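Long-range contacts in amino Transferase (Eubacterium rectale, PDB 3ELE), which probably catalyses the pyridoxal-5'-phosphate-dependent transfer of amino groups between amino acids and keto acids, as a member of the class I and II aminotransferases: residues E80-F88 with Q293-G301; Q159-I169 with T193-K204. One frame throughout, in Å; residues are numbered along the deposited sequence. Where two conformers were deposited one is given.

Overall arrangement
From the N terminus, the chain first reaches 80-88 on helix 79-93; 204 residues separate it from its partner 293-301, so contact 1 closes a long loop. That loop holds all seven strands of the central mixed sheet and the residues lining the pyridoxal-5'-phosphate pocket. Nested within it, contact 2 closes a far shorter loop of 23 residues, from 159-169 to 193-204, spanning strand 173-178. The two contacts do not touch: their centres are 33 Å apart and their nearest atoms about 18 Å. Contact 1 ties the helix before the sheet to the chain following it, whereas contact 2 joins two neighbouring helices that cover the sheet.

Contact 1 of 2, residues E80-F88 with Q293-G301. With EDO (1,2-ethanediol), chain F.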
loop_
_atom_site.group_PDB
_atom_site.type_symbol
_atom_site.label_atom_id
_atom_site.label_comp_id
_atom_site.label_asym_id
_atom_site.label_seq_id
_atom_site.Cartn_x
_atom_site.Cartn_y
_atom_site.Cartn_z
ATOM N N GLU A 80 1.241 -20.415 0.779
ATOM C CA GLU A 80 0.273 -21.117 -0.083
ATOM C C GLU A 80 -0.091 -20.311 -1.335
ATOM O O GLU A 80 -0.292 -20.877 -2.420
ATOM C CB GLU A 80 -0.997 -21.501 0.683
ATOM C CG GLU A 80 -0.771 -22.514 1.822
ATOM C CD GLU A 80 -0.379 -21.904 3.189
ATOM O OE1 GLU A 80 -0.274 -20.646 3.360
ATOM O OE2 GLU A 80 -0.185 -22.723 4.111
ATOM N N THR A 81 -0.177 -18.990 -1.163
ATOM C CA THR A 81 -0.423 -18.069 -2.261
ATOM C C THR A 81 0.804 -18.013 -3.185
ATOM O O THR A 81 0.675 -18.188 -4.399
ATOM C CB THR A 81 -0.833 -16.689 -1.744
ATOM O OG1 THR A 81 -2.065 -16.846 -1.018
ATOM C CG2 THR A 81 -1.018 -15.686 -2.907
ATOM N N ARG A 82 1.975 -17.784 -2.598
ATOM C CA ARG A 82 3.234 -17.737 -3.345
ATOM C C ARG A 82 3.545 -19.070 -4.056
ATOM O O ARG A 82 3.938 -19.060 -5.237
ATOM C CB ARG A 82 4.381 -17.314 -2.425
ATOM C CG ARG A 82 4.248 -15.880 -2.002
ATOM C CD ARG A 82 5.345 -15.422 -1.124
ATOM N NE ARG A 82 5.302 -16.022 0.213
ATOM C CZ ARG A 82 6.245 -16.787 0.784
ATOM N NH1 ARG A 82 7.383 -17.103 0.186
ATOM N NH2 ARG A 82 6.043 -17.242 2.016
ATOM N N ALA A 83 3.340 -20.187 -3.345
ATOM C CA ALA A 83 3.510 -21.555 -3.902
ATOM C C ALA A 83 2.631 -21.797 -5.126
ATOM O O ALA A 83 3.124 -22.272 -6.133
ATOM C CB ALA A 83 3.237 -22.629 -2.832
ATOM N N ALA A 84 1.350 -21.427 -5.030
ATOM C CA ALA A 84 0.363 -21.538 -6.131
ATOM C C ALA A 84 0.746 -20.745 -7.388
ATOM O O ALA A 84 0.513 -21.217 -8.507
ATOM C CB ALA A 84 -1.019 -21.094 -5.657
ATOM N N ILE A 85 1.322 -19.551 -7.197
ATOM C CA ILE A 85 1.808 -18.710 -8.321
ATOM C C ILE A 85 3.092 -19.315 -8.907
ATOM O O ILE A 85 3.199 -19.418 -10.116
ATOM C CB ILE A 85 2.075 -17.257 -7.902
ATOM C CG1 ILE A 85 0.775 -16.580 -7.489
ATOM C CG2 ILE A 85 2.769 -16.427 -9.046
ATOM C CD1 ILE A 85 0.977 -15.214 -6.837
ATOM N N ALA A 86 4.051 -19.707 -8.061
ATOM C CA ALA A 86 5.302 -20.335 -8.546
ATOM C C ALA A 86 4.997 -21.555 -9.424
ATOM O O ALA A 86 5.527 -21.663 -10.534
ATOM C CB ALA A 86 6.206 -20.729 -7.382
ATOM N N GLU A 87 4.092 -22.422 -8.942
ATOM C CA GLU A 87 3.681 -23.647 -9.649
ATOM C C GLU A 87 2.916 -23.382 -10.962
ATOM O O GLU A 87 3.107 -24.110 -11.942
ATOM C CB GLU A 87 2.866 -24.563 -8.713
ATOM C CG GLU A 87 3.717 -25.133 -7.541
ATOM C CD GLU A 87 2.891 -25.755 -6.393
ATOM O OE1 GLU A 87 1.659 -25.963 -6.554
ATOM O OE2 GLU A 87 3.489 -26.049 -5.320
ATOM N N PHE A 88 2.036 -22.377 -10.954
ATOM C CA PHE A 88 1.314 -21.942 -12.159
ATOM C C PHE A 88 2.291 -21.400 -13.221
ATOM O O PHE A 88 2.140 -21.705 -14.397
ATOM C CB PHE A 88 0.236 -20.879 -11.841
ATOM C CG PHE A 88 -0.320 -20.195 -13.075
ATOM C CD1 PHE A 88 -1.228 -20.855 -13.902
ATOM C CD2 PHE A 88 0.124 -18.927 -13.443
ATOM C CE1 PHE A 88 -1.706 -20.250 -15.080
ATOM C CE2 PHE A 88 -0.344 -18.308 -14.612
ATOM C CZ PHE A 88 -1.255 -18.964 -15.432
ATOM N N GLN A 293 -5.290 -12.738 -1.165
ATOM C CA GLN A 293 -4.203 -13.737 -1.219
ATOM C C GLN A 293 -4.754 -15.157 -1.211
ATOM O O GLN A 293 -4.344 -15.979 -2.025
ATOM C CB GLN A 293 -3.224 -13.613 -0.051
ATOM C CG GLN A 293 -2.373 -12.349 -0.040
ATOM C CD GLN A 293 -1.215 -12.454 0.940
ATOM O OE1 GLN A 293 -0.482 -13.440 0.920
ATOM N NE2 GLN A 293 -1.027 -11.428 1.783
ATOM N N LYS A 294 -5.696 -15.424 -0.297
ATOM C CA LYS A 294 -6.311 -16.744 -0.163
ATOM C C LYS A 294 -7.170 -17.089 -1.387
ATOM O O LYS A 294 -7.160 -18.232 -1.841
ATOM C CB LYS A 294 -7.053 -16.885 1.178
ATOM C CG LYS A 294 -6.088 -16.677 2.384
ATOM C CD LYS A 294 -6.729 -16.934 3.721
ATOM C CE LYS A 294 -6.056 -16.174 4.863
ATOM N NZ LYS A 294 -4.564 -16.218 4.900
HETATM N N MSE A 295 -7.858 -16.085 -1.935
HETATM C CA MSE A 295 -8.691 -16.254 -3.142
HETATM C C MSE A 295 -7.851 -16.605 -4.386
HETATM O O MSE A 295 -8.263 -17.447 -5.195
HETATM C CB MSE A 295 -9.552 -14.989 -3.377
HETATM C CG MSE A 295 -10.368 -14.926 -4.679
HETATM SE SE MSE A 295 -9.393 -14.330 -6.265
HETATM C CE MSE A 295 -8.897 -12.568 -5.715
ATOM N N ILE A 296 -6.700 -15.942 -4.546
ATOM C CA ILE A 296 -5.785 -16.153 -5.699
ATOM C C ILE A 296 -5.293 -17.615 -5.841
ATOM O O ILE A 296 -5.038 -18.070 -6.967
ATOM C CB ILE A 296 -4.589 -15.088 -5.719
ATOM C CG1 ILE A 296 -4.940 -13.860 -6.580
ATOM C CG2 ILE A 296 -3.295 -15.631 -6.287
ATOM C CD1 ILE A 296 -5.650 -12.819 -5.867
ATOM N N VAL A 297 -5.204 -18.336 -4.717
ATOM C CA VAL A 297 -4.812 -19.751 -4.688
ATOM C C VAL A 297 -5.673 -20.599 -5.641
ATOM O O VAL A 297 -5.143 -21.488 -6.315
ATOM C CB VAL A 297 -4.883 -20.336 -3.237
ATOM C CG1 VAL A 297 -4.604 -21.863 -3.201
ATOM C CG2 VAL A 297 -3.922 -19.603 -2.330
ATOM N N LYS A 298 -6.973 -20.279 -5.712
ATOM C CA LYS A 298 -7.949 -20.976 -6.548
ATOM C C LYS A 298 -8.263 -20.354 -7.931
ATOM O O LYS A 298 -9.108 -20.901 -8.661
ATOM C CB LYS A 298 -9.251 -21.156 -5.741
ATOM C CG LYS A 298 -8.989 -21.807 -4.373
ATOM C CD LYS A 298 -10.164 -22.588 -3.826
ATOM C CE LYS A 298 -9.783 -23.342 -2.534
ATOM N NZ LYS A 298 -8.671 -24.347 -2.723
ATOM N N CYS A 299 -7.558 -19.275 -8.298
ATOM C CA CYS A 299 -7.779 -18.516 -9.544
ATOM C C CYS A 299 -6.582 -18.448 -10.492
ATOM O O CYS A 299 -6.526 -17.579 -11.370
ATOM C CB CYS A 299 -8.210 -17.095 -9.173
ATOM S SG CYS A 299 -9.737 -17.087 -8.283
ATOM N N GLN A 300 -5.647 -19.384 -10.350
ATOM C CA GLN A 300 -4.448 -19.419 -11.193
ATOM C C GLN A 300 -4.876 -19.880 -12.575
ATOM O O GLN A 300 -5.513 -20.906 -12.689
ATOM C CB GLN A 300 -3.401 -20.371 -10.604
ATOM C CG GLN A 300 -2.889 -19.939 -9.245
ATOM C CD GLN A 300 -2.227 -18.596 -9.314
ATOM O OE1 GLN A 300 -1.349 -18.375 -10.152
ATOM N NE2 GLN A 300 -2.696 -17.659 -8.498
ATOM N N GLY A 301 -4.571 -19.086 -13.602
ATOM C CA GLY A 301 -4.965 -19.373 -14.982
ATOM C C GLY A 301 -6.278 -18.711 -15.377
ATOM O O GLY A 301 -6.497 -18.473 -16.561
HETATM C C1 EDO F . -2.903 -15.509 -13.974
HETATM O O1 EDO F . -3.345 -16.488 -13.029
HETATM C C2 EDO F . -3.411 -15.942 -15.335
HETATM O O2 EDO F . -4.798 -15.625 -15.452
#
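Gln300 leans on Ala84, Ile85 and Phe88 where, in this fold type I aminotransferase, a type I beta turn from Ile296 to Cys299 carries the chain on past helix 79-93. Gln300 CB rests 3.9 Å from Phe88 CB. Gln300 CG lies 3.7 Å from Ala84 O, and Gln300 CD comes to 4.1 Å from Ile85 CG1. CG stands beside the backbone N (chi1 -63°), and a bend at chi2 brings the amide back over the turn: Gln300 OE1 sits 3.4 Å from Phe88 CB, while Gln300 NE2 donates to Ile296 O at 2.8 Å. That bond is fairly straight (163°) and in the amide plane, which fixes the amide's rotation; Cys299 N reaches the same oxygen from the opposite face. Glutamine suits the place because its methylenes can lie on the helix while its head secures the turn.

At the other end, Thr81 OG1 donates to Gln293 O at 2.6 Å, from above the carbonyl plane, and its methyl turns to Ile296 CG2, a double role open to branched threonine. Small Ala84 lets the backbone of Val297 come close. Behind, Thr81 and Ile85 also touch Met104 of strand 102-105. Backbone angles at Gly301 would press a CB against Gln300 O, and Phe88 CE1, 3.4 Å from Gly301 CA, would also crowd it; over one face of that ring, Gly301 N donates at 2.9 Å to O1 of an ethanediol, probably from the crystallisation liquor.

Contact 2 of 2, residues Q159-I169 with T193-K204; sequences QIDFDALEERI and TIKKLSDLLEKK
Phe162 packs as a knob into the hole formed by Thr193, Lys196, Leu197 and Leu200 on helix 191-208. The two helices flank strand 173-178 in successive beta-alpha-beta crossovers and run nearly parallel, segment axes 23° apart and 11.2 Å at closest.

Apolar contacts dominate. Lys196 CB makes a CH-pi contact over one face of the Phe162 ring, 3.9 Å from its centroid, while Leu200 CD2 meets the ring's edge. Leu165 CD2 touches Leu197 CD1, and Ile169 CD1 touches Leu201 CD2, each at 3.6 Å. The hydrocarbon chains of Leu165 and Ile169 suit this place against the sheet, where both touch Ile128 of strand 126-130.

Among hydrogen bonds, Thr193 OG1 donates to Gln159 OE1 at 2.5 Å, in the carbonyl plane and on a lone pair; Ser190 N also serves that oxygen. A water donates to Glu166 O and Ile169 O and accepts from Lys204 NZ, which is paired with Glu207.

The one salt bridge lies on the outer side: Glu166 is extended, CG trans to the main-chain N (chi1 -176°), and stretches across Leu200 CD1 to place OE2 2.8 Å from Lys203 NZ, which lies above the carboxylate plane. Replacing Glu166 by alanine would remove the carboxylate, which is likely to leave Lys203 NZ without this partner and Leu200 CD1 less covered. The chemistry implies a largely hydrocarbon interface facing the sheet, with a polar bond at its start and the salt bridge on the more exposed side.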
loop_
_atom_site.group_PDB
_atom_site.type_symbol
_atom_site.label_atom_id
_atom_site.label_comp_id
_atom_site.label_asym_id
_atom_site.label_seq_id
_atom_site.Cartn_x
_atom_site.Cartn_y
_atom_site.Cartn_z
ATOM N N GLN A 159 8.567 -1.486 -31.320
ATOM C CA GLN A 159 9.456 -2.405 -30.636
ATOM C C GLN A 159 10.461 -1.465 -29.926
ATOM O O GLN A 159 10.030 -0.491 -29.291
ATOM C CB GLN A 159 10.072 -3.413 -31.620
ATOM C CG GLN A 159 9.052 -4.343 -32.298
ATOM C CD GLN A 159 8.474 -5.424 -31.369
ATOM O OE1 GLN A 159 9.218 -6.161 -30.680
ATOM N NE2 GLN A 159 7.147 -5.569 -31.398
ATOM N N ILE A 160 11.760 -1.713 -30.033
ATOM C CA ILE A 160 12.766 -0.880 -29.365
ATOM C C ILE A 160 13.762 -0.393 -30.394
ATOM O O ILE A 160 14.205 -1.164 -31.227
ATOM C CB ILE A 160 13.502 -1.672 -28.255
ATOM C CG1 ILE A 160 12.487 -2.164 -27.191
ATOM C CG2 ILE A 160 14.618 -0.816 -27.623
ATOM C CD1 ILE A 160 13.097 -2.923 -26.006
ATOM N N ASP A 161 14.081 0.902 -30.338
ATOM C CA ASP A 161 15.158 1.486 -31.145
ATOM C C ASP A 161 16.407 1.193 -30.308
ATOM O O ASP A 161 16.745 1.956 -29.391
ATOM C CB ASP A 161 14.921 2.989 -31.348
ATOM C CG ASP A 161 16.037 3.683 -32.110
ATOM O OD1 ASP A 161 17.199 3.191 -32.188
ATOM O OD2 ASP A 161 15.754 4.793 -32.583
ATOM N N PHE A 162 17.078 0.083 -30.618
ATOM C CA PHE A 162 18.274 -0.346 -29.868
ATOM C C PHE A 162 19.462 0.601 -29.921
ATOM O O PHE A 162 20.219 0.654 -28.952
ATOM C CB PHE A 162 18.687 -1.777 -30.227
ATOM C CG PHE A 162 17.693 -2.804 -29.770
ATOM C CD1 PHE A 162 17.557 -3.096 -28.399
ATOM C CD2 PHE A 162 16.849 -3.439 -30.686
ATOM C CE1 PHE A 162 16.619 -4.021 -27.951
ATOM C CE2 PHE A 162 15.902 -4.368 -30.247
ATOM C CZ PHE A 162 15.789 -4.665 -28.882
ATOM N N ASP A 163 19.612 1.347 -31.021
ATOM C CA ASP A 163 20.671 2.373 -31.132
ATOM C C ASP A 163 20.428 3.498 -30.108
ATOM O O ASP A 163 21.336 3.834 -29.315
ATOM C CB ASP A 163 20.773 2.936 -32.562
ATOM C CG ASP A 163 21.413 1.941 -33.563
ATOM O OD1 ASP A 163 21.791 0.816 -33.178
ATOM O OD2 ASP A 163 21.555 2.300 -34.757
ATOM N N ALA A 164 19.196 4.023 -30.112
ATOM C CA ALA A 164 18.757 5.063 -29.178
ATOM C C ALA A 164 18.888 4.555 -27.737
ATOM O O ALA A 164 19.434 5.260 -26.897
ATOM C CB ALA A 164 17.292 5.494 -29.464
ATOM N N LEU A 165 18.457 3.315 -27.471
ATOM C CA LEU A 165 18.553 2.737 -26.115
ATOM C C LEU A 165 19.996 2.643 -25.655
ATOM O O LEU A 165 20.307 3.144 -24.583
ATOM C CB LEU A 165 17.878 1.362 -25.989
ATOM C CG LEU A 165 18.052 0.565 -24.677
ATOM C CD1 LEU A 165 17.744 1.413 -23.414
ATOM C CD2 LEU A 165 17.215 -0.707 -24.725
ATOM N N GLU A 166 20.851 2.014 -26.469
ATOM C CA GLU A 166 22.272 1.835 -26.151
ATOM C C GLU A 166 22.987 3.157 -25.845
ATOM O O GLU A 166 23.831 3.218 -24.948
ATOM C CB GLU A 166 22.997 1.099 -27.292
ATOM C CG GLU A 166 24.464 0.788 -26.967
ATOM C CD GLU A 166 25.152 -0.161 -27.924
ATOM O OE1 GLU A 166 24.546 -0.603 -28.921
ATOM O OE2 GLU A 166 26.332 -0.467 -27.655
ATOM N N GLU A 167 22.647 4.192 -26.613
ATOM C CA GLU A 167 23.204 5.544 -26.457
ATOM C C GLU A 167 22.814 6.188 -25.110
ATOM O O GLU A 167 23.583 6.973 -24.562
ATOM C CB GLU A 167 22.762 6.417 -27.645
ATOM C CG GLU A 167 23.436 7.773 -27.772
ATOM C CD GLU A 167 22.882 8.637 -28.923
ATOM O OE1 GLU A 167 22.050 8.163 -29.742
ATOM O OE2 GLU A 167 23.295 9.817 -29.001
ATOM N N ARG A 168 21.645 5.831 -24.570
ATOM C CA ARG A 168 21.160 6.355 -23.260
ATOM C C ARG A 168 21.558 5.512 -22.035
ATOM O O ARG A 168 21.223 5.879 -20.908
ATOM C CB ARG A 168 19.645 6.554 -23.313
ATOM C CG ARG A 168 19.266 7.700 -24.220
ATOM C CD ARG A 168 17.840 7.667 -24.639
ATOM N NE ARG A 168 17.494 8.858 -25.423
ATOM C CZ ARG A 168 17.841 9.086 -26.694
ATOM N NH1 ARG A 168 18.573 8.219 -27.394
ATOM N NH2 ARG A 168 17.446 10.218 -27.280
ATOM N N ILE A 169 22.244 4.386 -22.254
ATOM C CA ILE A 169 22.748 3.537 -21.178
ATOM C C ILE A 169 24.117 4.103 -20.788
ATOM O O ILE A 169 24.942 4.356 -21.662
ATOM C CB ILE A 169 22.924 2.060 -21.616
ATOM C CG1 ILE A 169 21.575 1.376 -21.847
ATOM C CG2 ILE A 169 23.712 1.266 -20.553
ATOM C CD1 ILE A 169 21.706 0.023 -22.529
ATOM N N THR A 193 13.113 -9.188 -30.064
ATOM C CA THR A 193 13.279 -7.925 -29.324
ATOM C C THR A 193 13.779 -8.174 -27.893
ATOM O O THR A 193 14.719 -7.517 -27.444
ATOM C CB THR A 193 11.965 -7.128 -29.313
ATOM O OG1 THR A 193 11.661 -6.753 -30.654
ATOM C CG2 THR A 193 12.057 -5.886 -28.462
ATOM N N ILE A 194 13.173 -9.155 -27.214
ATOM C CA ILE A 194 13.553 -9.539 -25.853
ATOM C C ILE A 194 14.998 -10.086 -25.829
ATOM O O ILE A 194 15.748 -9.746 -24.913
ATOM C CB ILE A 194 12.516 -10.534 -25.207
ATOM C CG1 ILE A 194 11.099 -9.892 -25.085
ATOM C CG2 ILE A 194 13.008 -11.050 -23.840
ATOM C CD1 ILE A 194 11.004 -8.601 -24.192
ATOM N N LYS A 195 15.387 -10.882 -26.837
ATOM C CA LYS A 195 16.763 -11.421 -26.949
ATOM C C LYS A 195 17.805 -10.315 -27.207
ATOM O O LYS A 195 18.844 -10.314 -26.560
ATOM C CB LYS A 195 16.874 -12.508 -28.034
ATOM C CG LYS A 195 16.230 -13.839 -27.650
ATOM C CD LYS A 195 15.975 -14.758 -28.842
ATOM C CE LYS A 195 17.226 -15.279 -29.501
ATOM N NZ LYS A 195 16.893 -16.167 -30.687
ATOM N N LYS A 196 17.531 -9.396 -28.139
ATOM C CA LYS A 196 18.465 -8.267 -28.422
ATOM C C LYS A 196 18.651 -7.375 -27.191
ATOM O O LYS A 196 19.766 -6.948 -26.908
ATOM C CB LYS A 196 18.016 -7.403 -29.612
ATOM C CG LYS A 196 18.110 -8.087 -30.966
ATOM C CD LYS A 196 17.812 -7.133 -32.154
ATOM C CE LYS A 196 18.964 -6.103 -32.357
ATOM N NZ LYS A 196 18.945 -5.353 -33.661
ATOM N N LEU A 197 17.544 -7.105 -26.484
ATOM C CA LEU A 197 17.537 -6.332 -25.232
ATOM C C LEU A 197 18.396 -7.011 -24.194
ATOM O O LEU A 197 19.225 -6.364 -23.556
ATOM C CB LEU A 197 16.115 -6.206 -24.657
ATOM C CG LEU A 197 15.938 -5.410 -23.357
ATOM C CD1 LEU A 197 16.207 -3.964 -23.632
ATOM C CD2 LEU A 197 14.531 -5.613 -22.799
ATOM N N SER A 198 18.182 -8.320 -24.030
ATOM C CA SER A 198 18.932 -9.111 -23.064
ATOM C C SER A 198 20.423 -9.122 -23.380
ATOM O O SER A 198 21.218 -8.908 -22.484
ATOM C CB SER A 198 18.368 -10.513 -22.971
ATOM O OG SER A 198 16.993 -10.429 -22.617
ATOM N N ASP A 199 20.782 -9.292 -24.651
ATOM C CA ASP A 199 22.202 -9.250 -25.064
ATOM C C ASP A 199 22.844 -7.878 -24.834
ATOM O O ASP A 199 23.972 -7.806 -24.366
ATOM C CB ASP A 199 22.383 -9.641 -26.539
ATOM C CG ASP A 199 21.973 -11.084 -26.836
ATOM O OD1 ASP A 199 21.938 -11.937 -25.912
ATOM O OD2 ASP A 199 21.694 -11.361 -28.021
ATOM N N LEU A 200 22.117 -6.812 -25.158
ATOM C CA LEU A 200 22.585 -5.434 -24.979
ATOM C C LEU A 200 22.853 -5.121 -23.508
ATOM O O LEU A 200 23.926 -4.627 -23.164
ATOM C CB LEU A 200 21.566 -4.428 -25.554
ATOM C CG LEU A 200 21.850 -2.917 -25.424
ATOM C CD1 LEU A 200 23.164 -2.510 -26.101
ATOM C CD2 LEU A 200 20.648 -2.134 -25.973
ATOM N N LEU A 201 21.877 -5.414 -22.655
ATOM C CA LEU A 201 21.981 -5.143 -21.217
ATOM C C LEU A 201 23.027 -5.994 -20.516
ATOM O O LEU A 201 23.739 -5.486 -19.632
ATOM C CB LEU A 201 20.608 -5.243 -20.539
ATOM C CG LEU A 201 19.532 -4.247 -20.999
ATOM C CD1 LEU A 201 18.318 -4.373 -20.063
ATOM C CD2 LEU A 201 20.033 -2.824 -21.019
ATOM N N GLU A 202 23.142 -7.262 -20.908
ATOM C CA GLU A 202 24.220 -8.135 -20.396
ATOM C C GLU A 202 25.607 -7.533 -20.737
ATOM O O GLU A 202 26.491 -7.477 -19.877
ATOM C CB GLU A 202 24.089 -9.552 -20.979
ATOM C CG GLU A 202 25.125 -10.578 -20.496
ATOM C CD GLU A 202 25.174 -11.838 -21.384
ATOM O OE1 GLU A 202 24.120 -12.244 -21.937
ATOM O OE2 GLU A 202 26.270 -12.416 -21.536
ATOM N N LYS A 203 25.780 -7.107 -21.991
ATOM C CA LYS A 203 27.023 -6.473 -22.474
ATOM C C LYS A 203 27.309 -5.165 -21.716
ATOM O O LYS A 203 28.421 -4.989 -21.225
ATOM C CB LYS A 203 26.949 -6.247 -24.002
ATOM C CG LYS A 203 27.991 -5.332 -24.651
ATOM C CD LYS A 203 27.591 -4.990 -26.102
ATOM C CE LYS A 203 27.924 -3.546 -26.502
ATOM N NZ LYS A 203 27.135 -3.137 -27.713
ATOM N N LYS A 204 26.312 -4.271 -21.616
ATOM C CA LYS A 204 26.483 -2.988 -20.874
ATOM C C LYS A 204 26.666 -3.173 -19.360
ATOM O O LYS A 204 27.363 -2.370 -18.740
ATOM C CB LYS A 204 25.354 -2.001 -21.153
ATOM C CG LYS A 204 25.191 -1.573 -22.624
ATOM C CD LYS A 204 26.373 -0.804 -23.217
ATOM C CE LYS A 204 26.591 0.537 -22.592
ATOM N NZ LYS A 204 27.607 1.313 -23.381
HETATM O O HOH W 1 26.222 3.876 -24.119
#